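Local structure of alkylhalidase CmlS (Streptomyces venezuelae, 3I3L) at residues L74-L79 / A115-D120; E201-F206 / Q369-L374; V252-S257 / Q296-D301. The protein carries a covalently bound FAD and acts as a flavin-dependent halogenase in the biosynthesis of the antibiotic chloramphenicol. One frame throughout, in Å; residues are numbered along the deposited sequence.

Interaction 1: residues L74-L79 / A115-D120; sequences LNRLGL and APWVFD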
loop_
_atom_site.group_PDB
_atom_site.type_symbol
_atom_site.label_atom_id
_atom_site.label_comp_id
_atom_site.label_asym_id
_atom_site.label_seq_id
_atom_site.Cartn_x
_atom_site.Cartn_y
_atom_site.Cartn_z
ATOM N N LEU A 74 -14.024 1.960 3.652
ATOM C CA LEU A 74 -14.849 2.367 4.756
ATOM C C LEU A 74 -16.235 2.882 4.261
ATOM O O LEU A 74 -17.241 2.683 4.899
ATOM C CB LEU A 74 -14.127 3.460 5.551
ATOM C CG LEU A 74 -12.861 3.001 6.306
ATOM C CD1 LEU A 74 -12.227 4.159 7.058
ATOM C CD2 LEU A 74 -13.207 1.891 7.243
ATOM N N ASN A 75 -16.267 3.533 3.120
ATOM C CA ASN A 75 -17.526 4.053 2.583
ATOM C C ASN A 75 -18.426 2.863 2.222
ATOM O O ASN A 75 -19.568 2.845 2.639
ATOM C CB ASN A 75 -17.256 4.925 1.372
ATOM C CG ASN A 75 -18.551 5.286 0.614
ATOM O OD1 ASN A 75 -19.200 6.269 0.946
ATOM N ND2 ASN A 75 -18.897 4.520 -0.407
ATOM N N ARG A 76 -17.876 1.853 1.506
ATOM C CA ARG A 76 -18.611 0.658 1.124
ATOM C C ARG A 76 -19.031 -0.231 2.302
ATOM O O ARG A 76 -19.891 -1.093 2.157
ATOM C CB ARG A 76 -17.811 -0.149 0.081
ATOM C CG ARG A 76 -17.859 0.550 -1.286
ATOM C CD ARG A 76 -17.041 -0.154 -2.390
ATOM N NE ARG A 76 -15.612 0.133 -2.245
ATOM C CZ ARG A 76 -14.647 -0.796 -2.153
ATOM N NH1 ARG A 76 -13.362 -0.425 -2.038
ATOM N NH2 ARG A 76 -14.965 -2.087 -2.209
ATOM N N LEU A 77 -18.429 -0.010 3.460
ATOM C CA LEU A 77 -18.791 -0.725 4.670
ATOM C C LEU A 77 -19.742 0.125 5.523
ATOM O O LEU A 77 -20.096 -0.286 6.630
ATOM C CB LEU A 77 -17.564 -1.050 5.528
ATOM C CG LEU A 77 -16.649 -2.203 5.064
ATOM C CD1 LEU A 77 -15.343 -2.221 5.905
ATOM C CD2 LEU A 77 -17.392 -3.539 5.129
ATOM N N GLY A 78 -20.101 1.322 5.034
ATOM C CA GLY A 78 -21.190 2.104 5.656
ATOM C C GLY A 78 -20.780 3.140 6.666
ATOM O O GLY A 78 -21.602 3.673 7.410
ATOM N N LEU A 79 -19.519 3.507 6.658
ATOM C CA LEU A 79 -19.039 4.400 7.675
ATOM C C LEU A 79 -18.998 5.892 7.296
ATOM O O LEU A 79 -18.537 6.741 8.085
ATOM C CB LEU A 79 -17.686 3.888 8.123
ATOM C CG LEU A 79 -17.914 2.612 8.952
ATOM C CD1 LEU A 79 -16.837 1.640 8.655
ATOM C CD2 LEU A 79 -17.916 2.957 10.347
ATOM N N ALA A 115 -17.215 5.631 -10.197
ATOM C CA ALA A 115 -18.133 5.069 -9.134
ATOM C C ALA A 115 -18.191 5.938 -7.842
ATOM O O ALA A 115 -17.243 6.667 -7.555
ATOM C CB ALA A 115 -17.764 3.595 -8.814
ATOM N N PRO A 116 -19.324 5.879 -7.089
ATOM C CA PRO A 116 -19.580 6.649 -5.822
ATOM C C PRO A 116 -18.515 6.536 -4.718
ATOM O O PRO A 116 -18.347 7.484 -3.921
ATOM C CB PRO A 116 -20.900 6.059 -5.299
ATOM C CG PRO A 116 -21.640 5.593 -6.560
ATOM C CD PRO A 116 -20.553 5.172 -7.562
ATOM N N TRP A 117 -17.832 5.384 -4.661
ATOM C CA TRP A 117 -16.817 5.100 -3.609
ATOM C C TRP A 117 -15.391 5.484 -4.050
ATOM O O TRP A 117 -14.436 5.273 -3.286
ATOM C CB TRP A 117 -16.839 3.593 -3.174
ATOM C CG TRP A 117 -16.741 2.604 -4.376
ATOM C CD1 TRP A 117 -15.593 2.159 -5.024
ATOM C CD2 TRP A 117 -17.843 2.004 -5.069
ATOM N NE1 TRP A 117 -15.929 1.297 -6.068
ATOM C CE2 TRP A 117 -17.301 1.201 -6.121
ATOM C CE3 TRP A 117 -19.241 2.052 -4.893
ATOM C CZ2 TRP A 117 -18.106 0.460 -6.975
ATOM C CZ3 TRP A 117 -20.045 1.315 -5.764
ATOM C CH2 TRP A 117 -19.471 0.534 -6.791
ATOM N N VAL A 118 -15.233 5.992 -5.282
ATOM C CA VAL A 118 -13.904 6.429 -5.741
ATOM C C VAL A 118 -13.571 7.791 -5.141
ATOM O O VAL A 118 -14.303 8.781 -5.352
ATOM C CB VAL A 118 -13.774 6.490 -7.254
ATOM C CG1 VAL A 118 -12.318 6.895 -7.633
ATOM C CG2 VAL A 118 -14.172 5.153 -7.858
ATOM N N PHE A 119 -12.468 7.831 -4.386
ATOM C CA PHE A 119 -12.089 9.050 -3.669
ATOM C C PHE A 119 -10.892 9.796 -4.284
ATOM O O PHE A 119 -9.967 9.196 -4.868
ATOM C CB PHE A 119 -11.849 8.732 -2.190
ATOM C CG PHE A 119 -13.132 8.555 -1.382
ATOM C CD1 PHE A 119 -13.644 9.606 -0.635
ATOM C CD2 PHE A 119 -13.828 7.345 -1.406
ATOM C CE1 PHE A 119 -14.817 9.445 0.127
ATOM C CE2 PHE A 119 -14.978 7.155 -0.678
ATOM C CZ PHE A 119 -15.486 8.187 0.103
ATOM N N ASP A 120 -10.927 11.110 -4.109
ATOM C CA ASP A 120 -10.034 12.044 -4.766
ATOM C C ASP A 120 -9.126 12.649 -3.687
ATOM O O ASP A 120 -8.301 13.514 -3.971
ATOM C CB ASP A 120 -10.903 13.164 -5.330
ATOM C CG ASP A 120 -11.874 13.672 -4.281
ATOM O OD1 ASP A 120 -11.592 14.700 -3.655
ATOM O OD2 ASP A 120 -12.899 12.974 -4.020
#

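Interaction 2: residues E201-F206 / Q369-L374; sequences EFYRNF and QYHQFL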
loop_
_atom_site.group_PDB
_atom_site.type_symbol
_atom_site.label_atom_id
_atom_site.label_comp_id
_atom_site.label_asym_id
_atom_site.label_seq_id
_atom_site.Cartn_x
_atom_site.Cartn_y
_atom_site.Cartn_z
ATOM N N GLU A 201 16.797 -7.636 4.725
ATOM C CA GLU A 201 18.212 -7.541 4.956
ATOM C C GLU A 201 18.682 -6.113 5.207
ATOM O O GLU A 201 19.517 -5.905 6.093
ATOM C CB GLU A 201 18.955 -8.155 3.774
ATOM C CG GLU A 201 20.339 -8.454 4.106
ATOM C CD GLU A 201 21.033 -9.244 3.009
ATOM O OE1 GLU A 201 20.329 -9.765 2.087
ATOM O OE2 GLU A 201 22.276 -9.371 3.113
ATOM N N PHE A 202 18.102 -5.122 4.511
ATOM C CA PHE A 202 18.640 -3.758 4.547
ATOM C C PHE A 202 17.721 -2.638 4.987
ATOM O O PHE A 202 18.198 -1.572 5.406
ATOM C CB PHE A 202 19.250 -3.393 3.156
ATOM C CG PHE A 202 20.343 -4.374 2.710
ATOM C CD1 PHE A 202 21.456 -4.599 3.521
ATOM C CD2 PHE A 202 20.225 -5.074 1.534
ATOM C CE1 PHE A 202 22.435 -5.561 3.158
ATOM C CE2 PHE A 202 21.204 -6.010 1.143
ATOM C CZ PHE A 202 22.312 -6.245 1.970
ATOM N N TYR A 203 16.407 -2.821 4.834
ATOM C CA TYR A 203 15.474 -1.743 5.143
ATOM C C TYR A 203 15.080 -1.780 6.633
ATOM O O TYR A 203 13.970 -2.255 7.020
ATOM C CB TYR A 203 14.276 -1.810 4.198
ATOM C CG TYR A 203 14.597 -1.302 2.801
ATOM C CD1 TYR A 203 15.524 -1.927 2.038
ATOM C CD2 TYR A 203 14.007 -0.166 2.291
ATOM C CE1 TYR A 203 15.845 -1.496 0.773
ATOM C CE2 TYR A 203 14.317 0.287 1.022
ATOM C CZ TYR A 203 15.240 -0.430 0.263
ATOM O OH TYR A 203 15.598 -0.059 -0.987
ATOM N N ARG A 204 16.010 -1.354 7.467
ATOM C CA ARG A 204 15.813 -1.470 8.915
ATOM C C ARG A 204 15.752 -0.094 9.481
ATOM O O ARG A 204 16.719 0.379 10.025
ATOM C CB ARG A 204 16.905 -2.289 9.579
ATOM C CG ARG A 204 16.888 -3.764 9.025
ATOM C CD ARG A 204 17.967 -4.627 9.558
ATOM N NE ARG A 204 17.867 -5.974 8.975
ATOM C CZ ARG A 204 18.608 -7.001 9.356
ATOM N NH1 ARG A 204 19.505 -6.826 10.342
ATOM N NH2 ARG A 204 18.458 -8.191 8.769
ATOM N N ASN A 205 14.574 0.511 9.333
ATOM C CA ASN A 205 14.273 1.849 9.688
ATOM C C ASN A 205 13.917 1.933 11.152
ATOM O O ASN A 205 13.260 1.032 11.738
ATOM C CB ASN A 205 13.073 2.302 8.846
ATOM C CG ASN A 205 13.425 2.488 7.409
ATOM O OD1 ASN A 205 14.532 2.884 7.087
ATOM N ND2 ASN A 205 12.498 2.182 6.521
ATOM N N PHE A 206 14.249 3.077 11.742
ATOM C CA PHE A 206 14.094 3.299 13.184
ATOM C C PHE A 206 13.519 4.720 13.232
ATOM O O PHE A 206 14.037 5.599 12.570
ATOM C CB PHE A 206 15.509 3.142 13.785
ATOM C CG PHE A 206 15.667 3.644 15.170
ATOM C CD1 PHE A 206 14.808 3.243 16.156
ATOM C CD2 PHE A 206 16.723 4.514 15.495
ATOM C CE1 PHE A 206 14.963 3.716 17.490
ATOM C CE2 PHE A 206 16.867 5.027 16.759
ATOM C CZ PHE A 206 16.000 4.618 17.771
ATOM N N GLN A 369 6.281 -5.315 -4.818
ATOM C CA GLN A 369 6.347 -4.293 -5.805
ATOM C C GLN A 369 6.394 -2.887 -5.136
ATOM O O GLN A 369 6.923 -1.926 -5.703
ATOM C CB GLN A 369 5.175 -4.443 -6.757
ATOM C CG GLN A 369 4.105 -3.411 -6.579
ATOM C CD GLN A 369 3.017 -3.582 -7.622
ATOM O OE1 GLN A 369 2.889 -4.672 -8.229
ATOM N NE2 GLN A 369 2.238 -2.506 -7.862
ATOM N N TYR A 370 5.848 -2.758 -3.936
ATOM C CA TYR A 370 6.074 -1.567 -3.198
ATOM C C TYR A 370 7.593 -1.457 -2.871
ATOM O O TYR A 370 8.172 -0.344 -2.884
ATOM C CB TYR A 370 5.275 -1.565 -1.895
ATOM C CG TYR A 370 5.541 -0.358 -1.107
ATOM C CD1 TYR A 370 4.974 0.884 -1.489
ATOM C CD2 TYR A 370 6.406 -0.385 0.012
ATOM C CE1 TYR A 370 5.261 2.056 -0.770
ATOM C CE2 TYR A 370 6.708 0.798 0.747
ATOM C CZ TYR A 370 6.125 2.008 0.354
ATOM O OH TYR A 370 6.342 3.191 1.079
ATOM N N HIS A 371 8.207 -2.600 -2.583
ATOM C CA HIS A 371 9.636 -2.674 -2.200
ATOM C C HIS A 371 10.508 -2.277 -3.388
ATOM O O HIS A 371 11.410 -1.496 -3.222
ATOM C CB HIS A 371 9.917 -4.128 -1.797
ATOM C CG HIS A 371 11.288 -4.402 -1.249
ATOM N ND1 HIS A 371 12.417 -4.504 -2.043
ATOM C CD2 HIS A 371 11.694 -4.700 0.010
ATOM C CE1 HIS A 371 13.464 -4.815 -1.293
ATOM N NE2 HIS A 371 13.051 -4.944 -0.042
ATOM N N GLN A 372 10.264 -2.857 -4.561
ATOM C CA GLN A 372 11.001 -2.522 -5.797
ATOM C C GLN A 372 10.916 -1.032 -6.115
ATOM O O GLN A 372 11.866 -0.408 -6.555
ATOM C CB GLN A 372 10.447 -3.315 -6.996
ATOM C CG GLN A 372 9.980 -2.371 -8.175
ATOM C CD GLN A 372 8.742 -2.884 -9.028
ATOM O OE1 GLN A 372 7.652 -2.273 -8.999
ATOM N NE2 GLN A 372 8.922 -3.993 -9.762
ATOM N N PHE A 373 9.762 -0.463 -5.868
ATOM C CA PHE A 373 9.483 0.901 -6.192
ATOM C C PHE A 373 10.255 1.779 -5.251
ATOM O O PHE A 373 10.967 2.695 -5.667
ATOM C CB PHE A 373 8.002 1.090 -5.986
ATOM C CG PHE A 373 7.475 2.412 -6.393
ATOM C CD1 PHE A 373 7.208 3.365 -5.442
ATOM C CD2 PHE A 373 7.151 2.670 -7.747
ATOM C CE1 PHE A 373 6.662 4.630 -5.847
ATOM C CE2 PHE A 373 6.587 3.883 -8.152
ATOM C CZ PHE A 373 6.348 4.868 -7.223
ATOM N N LEU A 374 10.119 1.484 -3.964
ATOM C CA LEU A 374 10.880 2.109 -2.926
ATOM C C LEU A 374 12.391 2.182 -3.224
ATOM O O LEU A 374 13.032 3.193 -2.966
ATOM C CB LEU A 374 10.694 1.290 -1.673
ATOM C CG LEU A 374 10.967 2.017 -0.381
ATOM C CD1 LEU A 374 10.126 3.242 -0.346
ATOM C CD2 LEU A 374 10.524 1.026 0.732
#

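Interaction 3: residues V252-S257 / Q296-D301; sequences VDRSKS and QDWSYD. With FAD (flavin-adenine dinucleotide), chain B.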
loop_
_atom_site.group_PDB
_atom_site.type_symbol
_atom_site.label_atom_id
_atom_site.label_comp_id
_atom_site.label_asym_id
_atom_site.label_seq_id
_atom_site.Cartn_x
_atom_site.Cartn_y
_atom_site.Cartn_z
ATOM N N VAL A 252 15.360 7.094 10.377
ATOM C CA VAL A 252 16.813 6.980 10.322
ATOM C C VAL A 252 17.151 5.495 10.330
ATOM O O VAL A 252 16.236 4.641 10.345
ATOM C CB VAL A 252 17.482 7.690 11.507
ATOM C CG1 VAL A 252 17.187 9.189 11.473
ATOM C CG2 VAL A 252 17.001 7.116 12.887
ATOM N N ASP A 253 18.439 5.164 10.262
ATOM C CA ASP A 253 18.841 3.753 10.135
ATOM C C ASP A 253 18.904 3.155 11.528
ATOM O O ASP A 253 19.063 3.882 12.498
ATOM C CB ASP A 253 20.174 3.633 9.419
ATOM C CG ASP A 253 20.580 2.190 9.174
ATOM O OD1 ASP A 253 19.966 1.525 8.316
ATOM O OD2 ASP A 253 21.497 1.708 9.888
ATOM N N ARG A 254 18.786 1.839 11.648
ATOM C CA ARG A 254 18.743 1.258 12.975
ATOM C C ARG A 254 20.072 1.429 13.680
ATOM O O ARG A 254 20.137 1.281 14.903
ATOM C CB ARG A 254 18.333 -0.241 12.943
ATOM C CG ARG A 254 19.442 -1.247 12.782
ATOM C CD ARG A 254 20.128 -1.155 11.443
ATOM N NE ARG A 254 20.948 -2.329 11.187
ATOM C CZ ARG A 254 22.253 -2.272 10.870
ATOM N NH1 ARG A 254 22.883 -1.085 10.746
ATOM N NH2 ARG A 254 22.931 -3.390 10.605
ATOM N N SER A 255 21.137 1.715 12.910
ATOM C CA SER A 255 22.480 2.002 13.482
ATOM C C SER A 255 22.496 3.207 14.394
ATOM O O SER A 255 23.499 3.421 15.111
ATOM C CB SER A 255 23.551 2.218 12.389
ATOM O OG SER A 255 23.291 3.376 11.580
ATOM N N LYS A 256 21.419 3.992 14.393
ATOM C CA LYS A 256 21.294 5.175 15.280
ATOM C C LYS A 256 20.745 4.795 16.632
ATOM O O LYS A 256 20.601 5.677 17.531
ATOM C CB LYS A 256 20.395 6.291 14.687
ATOM C CG LYS A 256 20.874 6.871 13.368
ATOM C CD LYS A 256 22.223 7.672 13.581
ATOM C CE LYS A 256 22.754 8.271 12.249
ATOM N NZ LYS A 256 23.882 9.183 12.492
ATOM N N SER A 257 20.430 3.506 16.789
ATOM C CA SER A 257 19.825 3.008 18.068
ATOM C C SER A 257 20.730 3.330 19.218
ATOM O O SER A 257 20.269 3.844 20.252
ATOM C CB SER A 257 19.535 1.480 18.049
ATOM O OG SER A 257 18.586 1.183 16.993
ATOM N N GLN A 296 11.480 0.785 16.494
ATOM C CA GLN A 296 12.019 0.078 15.337
ATOM C C GLN A 296 10.912 -0.293 14.347
ATOM O O GLN A 296 10.010 -1.050 14.681
ATOM C CB GLN A 296 12.764 -1.243 15.716
ATOM C CG GLN A 296 13.997 -1.131 16.733
ATOM C CD GLN A 296 15.160 -0.286 16.242
ATOM O OE1 GLN A 296 15.431 -0.159 15.026
ATOM N NE2 GLN A 296 15.855 0.316 17.186
ATOM N N ASP A 297 11.015 0.206 13.108
ATOM C CA ASP A 297 10.028 -0.098 12.078
ATOM C C ASP A 297 10.754 -0.705 10.905
ATOM O O ASP A 297 10.885 -0.102 9.886
ATOM C CB ASP A 297 9.301 1.189 11.639
ATOM C CG ASP A 297 7.997 1.398 12.387
ATOM O OD1 ASP A 297 7.364 2.438 12.186
ATOM O OD2 ASP A 297 7.616 0.527 13.220
ATOM N N TRP A 298 11.282 -1.897 11.058
ATOM C CA TRP A 298 11.905 -2.592 9.893
ATOM C C TRP A 298 10.892 -3.178 8.966
ATOM O O TRP A 298 9.903 -3.728 9.421
ATOM C CB TRP A 298 12.753 -3.741 10.399
ATOM C CG TRP A 298 13.788 -3.320 11.403
ATOM C CD1 TRP A 298 13.971 -2.083 11.933
ATOM C CD2 TRP A 298 14.784 -4.158 11.968
ATOM N NE1 TRP A 298 15.010 -2.113 12.797
ATOM C CE2 TRP A 298 15.532 -3.380 12.830
ATOM C CE3 TRP A 298 15.127 -5.511 11.785
ATOM C CZ2 TRP A 298 16.603 -3.889 13.564
ATOM C CZ3 TRP A 298 16.173 -6.026 12.488
ATOM C CH2 TRP A 298 16.908 -5.217 13.394
ATOM N N SER A 299 11.171 -3.134 7.663
ATOM C CA SER A 299 10.436 -3.887 6.691
ATOM C C SER A 299 10.634 -5.398 6.893
ATOM O O SER A 299 11.692 -5.797 7.309
ATOM C CB SER A 299 10.919 -3.510 5.313
ATOM O OG SER A 299 10.617 -2.153 4.984
ATOM N N TYR A 300 9.613 -6.206 6.618
ATOM C CA TYR A 300 9.667 -7.681 6.598
ATOM C C TYR A 300 8.400 -8.178 5.900
ATOM O O TYR A 300 7.359 -7.490 5.915
ATOM C CB TYR A 300 9.633 -8.239 8.032
ATOM C CG TYR A 300 8.470 -7.734 8.895
ATOM C CD1 TYR A 300 7.176 -8.275 8.760
ATOM C CD2 TYR A 300 8.650 -6.679 9.806
ATOM C CE1 TYR A 300 6.137 -7.854 9.570
ATOM C CE2 TYR A 300 7.600 -6.212 10.625
ATOM C CZ TYR A 300 6.345 -6.803 10.485
ATOM O OH TYR A 300 5.334 -6.313 11.245
ATOM N N ASP A 301 8.465 -9.358 5.282
ATOM C CA ASP A 301 7.217 -10.054 4.942
ATOM C C ASP A 301 7.181 -11.379 5.656
ATOM O O ASP A 301 7.813 -11.506 6.732
ATOM C CB ASP A 301 7.030 -10.172 3.383
ATOM C CG ASP A 301 8.160 -10.909 2.715
ATOM O OD1 ASP A 301 9.219 -11.128 3.363
ATOM O OD2 ASP A 301 8.010 -11.250 1.529
HETATM P PA FAD B . -1.977 -2.089 14.570
HETATM O O1A FAD B . -0.662 -2.230 15.302
HETATM O O2A FAD B . -2.394 -0.706 14.210
HETATM O O5B FAD B . -3.135 -2.786 15.486
HETATM C C5B FAD B . -2.908 -4.041 16.095
HETATM C C4B FAD B . -3.662 -4.171 17.438
HETATM O O4B FAD B . -3.451 -5.517 17.925
HETATM C C3B FAD B . -3.139 -3.238 18.503
HETATM O O3B FAD B . -4.164 -2.396 18.935
HETATM C C2B FAD B . -2.682 -4.158 19.645
HETATM O O2B FAD B . -3.106 -3.678 20.882
HETATM C C1B FAD B . -3.352 -5.486 19.329
HETATM N N9A FAD B . -2.683 -6.703 19.749
HETATM C C8A FAD B . -1.366 -7.021 19.598
HETATM N N7A FAD B . -1.162 -8.262 20.092
HETATM C C5A FAD B . -2.315 -8.715 20.636
HETATM C C6A FAD B . -2.641 -9.896 21.277
HETATM N N6A FAD B . -1.742 -10.847 21.453
HETATM N N1A FAD B . -3.940 -10.074 21.671
HETATM C C2A FAD B . -4.894 -9.105 21.484
HETATM N N3A FAD B . -4.558 -7.954 20.841
HETATM C C4A FAD B . -3.289 -7.756 20.419
HETATM N N1 FAD B . 0.592 3.867 8.067
HETATM C C2 FAD B . -0.165 4.726 7.288
HETATM O O2 FAD B . -1.122 4.254 6.688
HETATM N N3 FAD B . 0.154 6.053 7.171
HETATM C C4 FAD B . 1.238 6.571 7.829
HETATM O O4 FAD B . 1.498 7.813 7.720
HETATM C C4X FAD B . 2.029 5.708 8.591
HETATM N N5 FAD B . 3.108 6.196 9.275
HETATM C C5X FAD B . 3.816 5.360 10.107
HETATM C C6 FAD B . 4.932 5.847 10.803
HETATM C C7 FAD B . 5.683 4.988 11.569
HETATM C C7M FAD B . 6.877 5.485 12.347
HETATM C C8 FAD B . 5.276 3.662 11.675
HETATM C C8M FAD B . 5.991 2.727 12.566
HETATM C C9 FAD B . 4.192 3.149 10.954
HETATM C C9A FAD B . 3.469 4.037 10.173
HETATM N N10 FAD B . 2.377 3.538 9.524
HETATM C C10 FAD B . 1.686 4.343 8.699
HETATM C "C1'" FAD B . 2.194 2.060 9.583
HETATM C "C2'" FAD B . 0.826 1.730 10.133
HETATM O "O2'" FAD B . 0.661 2.429 11.300
HETATM C "C3'" FAD B . 0.544 0.265 10.333
HETATM O "O3'" FAD B . 0.658 -0.404 9.096
HETATM C "C4'" FAD B . -0.914 0.047 10.857
HETATM O "O4'" FAD B . -1.074 0.525 12.165
HETATM C "C5'" FAD B . -1.225 -1.443 10.895
HETATM O "O5'" FAD B . -2.549 -1.656 11.290
HETATM P P FAD B . -2.834 -3.041 11.992
HETATM O O1P FAD B . -2.184 -4.152 11.196
HETATM O O2P FAD B . -4.320 -3.149 12.318
HETATM O O3P FAD B . -1.922 -3.052 13.329
#

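Interaction 1: residues L74-L79 / A115-D120
R76 and W117 form a cation-pi pair where the last turn of helix 68-76, closed by a Schellman motif at G78, meets a type I beta turn running from A115 to V118. The contact lies at the surface of the FAD-binding part of the chain, away from the flavin. CD and NE of R76 make the closest approaches. CD sits over one face of the indole, 3.6 Å from the centroid of the W117 five-membered ring, a CH-pi contact 19° off the ring normal; R76 NE comes obliquely to W117 CD1, at 3.4 Å. The rest of the guanidinium follows off-centre over the same ring, and its plane is turned 51° against the indole, so the two groups do not stack flat. R76 suits this place because its chain, bent at chi3, lays methylene groups on the ring and still sends its terminal nitrogens outward: NH1 bonds to S72 OG one helical turn back, and NH2 to the carbonyl of P493. These bonds probably fix the rotation of the guanidinium.

W117 reaches the arginine with CG placed between its own backbone N and carbonyl carbon (chi1 52°). The opposite face of the indole is backed by A115 CB, 3.6 Å above the plane, so that the ring is gripped between an alanine methyl group of its own turn and the arginine arm. With an alanine at W117 the R76 methylenes would lose their aromatic cover, and the arginine arm would probably be freer to shift. F119 adds a second aromatic group, flanked by P68, M71 and S72 of the same helix. Its ring meets N75 with an edge rather than a face: N75 CB lies near the ring plane, 3.8 Å from F119 CE2.

Interaction 2: residues E201-F206 / Q369-L374
The corner at which the chain enters strand 203-213, with Y203 at the centre of an inverse gamma turn, packs here through Y203 against H371 and L374 of the long helix 352-382. H371 and L374 stand three residues apart, nearly one helical turn, and therefore present their side chains on neighbouring parts of the helix surface. Both come obliquely from the same side of the tyrosine ring, at different atoms: H371 NE2 lies 4.4 Å from Y203 CD1, while L374 CD2 lies 3.9 Å from Y203 CE2 and 4.0 Å from Y203 CD2.

Neither approach is square. The imidazole and phenol planes are 41° apart with centroids separated by 5.2 Å, an oblique aromatic pair that is neither a stack nor edge-to-face. The leucine and tyrosine side chains run antiparallel as they pass, which brings the CD2 methyl of the leucine obliquely against the CD2-CE2 side of the ring. H371 extends toward the sheet because its CG is anti to the backbone N (chi1 -175°), carrying the imidazole out from the helix. Its polar end is engaged: NE2 is hydrogen-bonded to D200 OD1, and the other oxygen of that carboxylate receives the backbone N of F202 and of Y203. D200 thus ties the chain corner and the helix together beside the tyrosine.

A large flat residue suits position 203, since it bridges a backbone separation of 9.4 Å between the CA atoms of Y203 and H371. L374, which also touches D321 and L323, supplies an apolar surface for this buried ring. No hydrogen bond joins the two segments directly, so dispersion and shape hold them against each other, while the polar fastening passes through D200, whose negative charge would be expected to favour a protonated imidazole.

Interaction 3: residues V252-S257 / Q296-D301
R254 and Q296, with W298 beside them, carry most of a surface contact between the turn after strand 245-253 and strand 287-302. On the latter, D297, between Q296 and W298, faces the cofactor: its OD1 is covalently bonded to FAD C8M at 1.5 Å. R254 touches with the first carbons of its side chain, CB and CG. Its CB lies 3.6 Å from Q296 OE1 and 3.8 Å from W298 NE1, and the arginine side chain crosses the indole at a slant. Its guanidinium leads away to D253 and E389, making a salt bridge with each; NH1 meets the syn lone pair of D253 OD2, an oxygen that also takes the backbone N of S255 in an Asx turn.

Q296 suits its place because an amide can donate and accept at once. Its chain, bent at chi2 (-62°), brings OE1 within reach of W298 NE1, which donates to it over 3.0 Å. Q296 NE2 donates to S257 OG at 2.9 Å, the hydroxyl lying somewhat out of the amide plane. S257 OG donates to R254 O at 2.6 Å, in the carbonyl plane.

W298, Q296, S257 and R254 O thus form a chain of hydrogen bonds running one way, each group donating to the next; with both polar ends of the amide used, its rotation is probably fixed.

Interactions 2 and 3 adjoin each other, with centres about 10 Å apart, and share one sheet in which strand 203-213 runs between strands 245-253 and 287-302. They are joined by backbone pairs that are probably hydrogen bonds: N205 O lies 2.8 Å from D297 N, and F206 N lies 2.9 Å from V252 O. Strand 203-213 therefore links the helix contact of interaction 2 to the residue that holds the flavin, and the Y203 side chain is about 9 Å from that of D297. Interaction 1 stands across the chain's centre, its own centre about 30 Å from that of interaction 2 and about 34 Å from that of interaction 3, and touches neither.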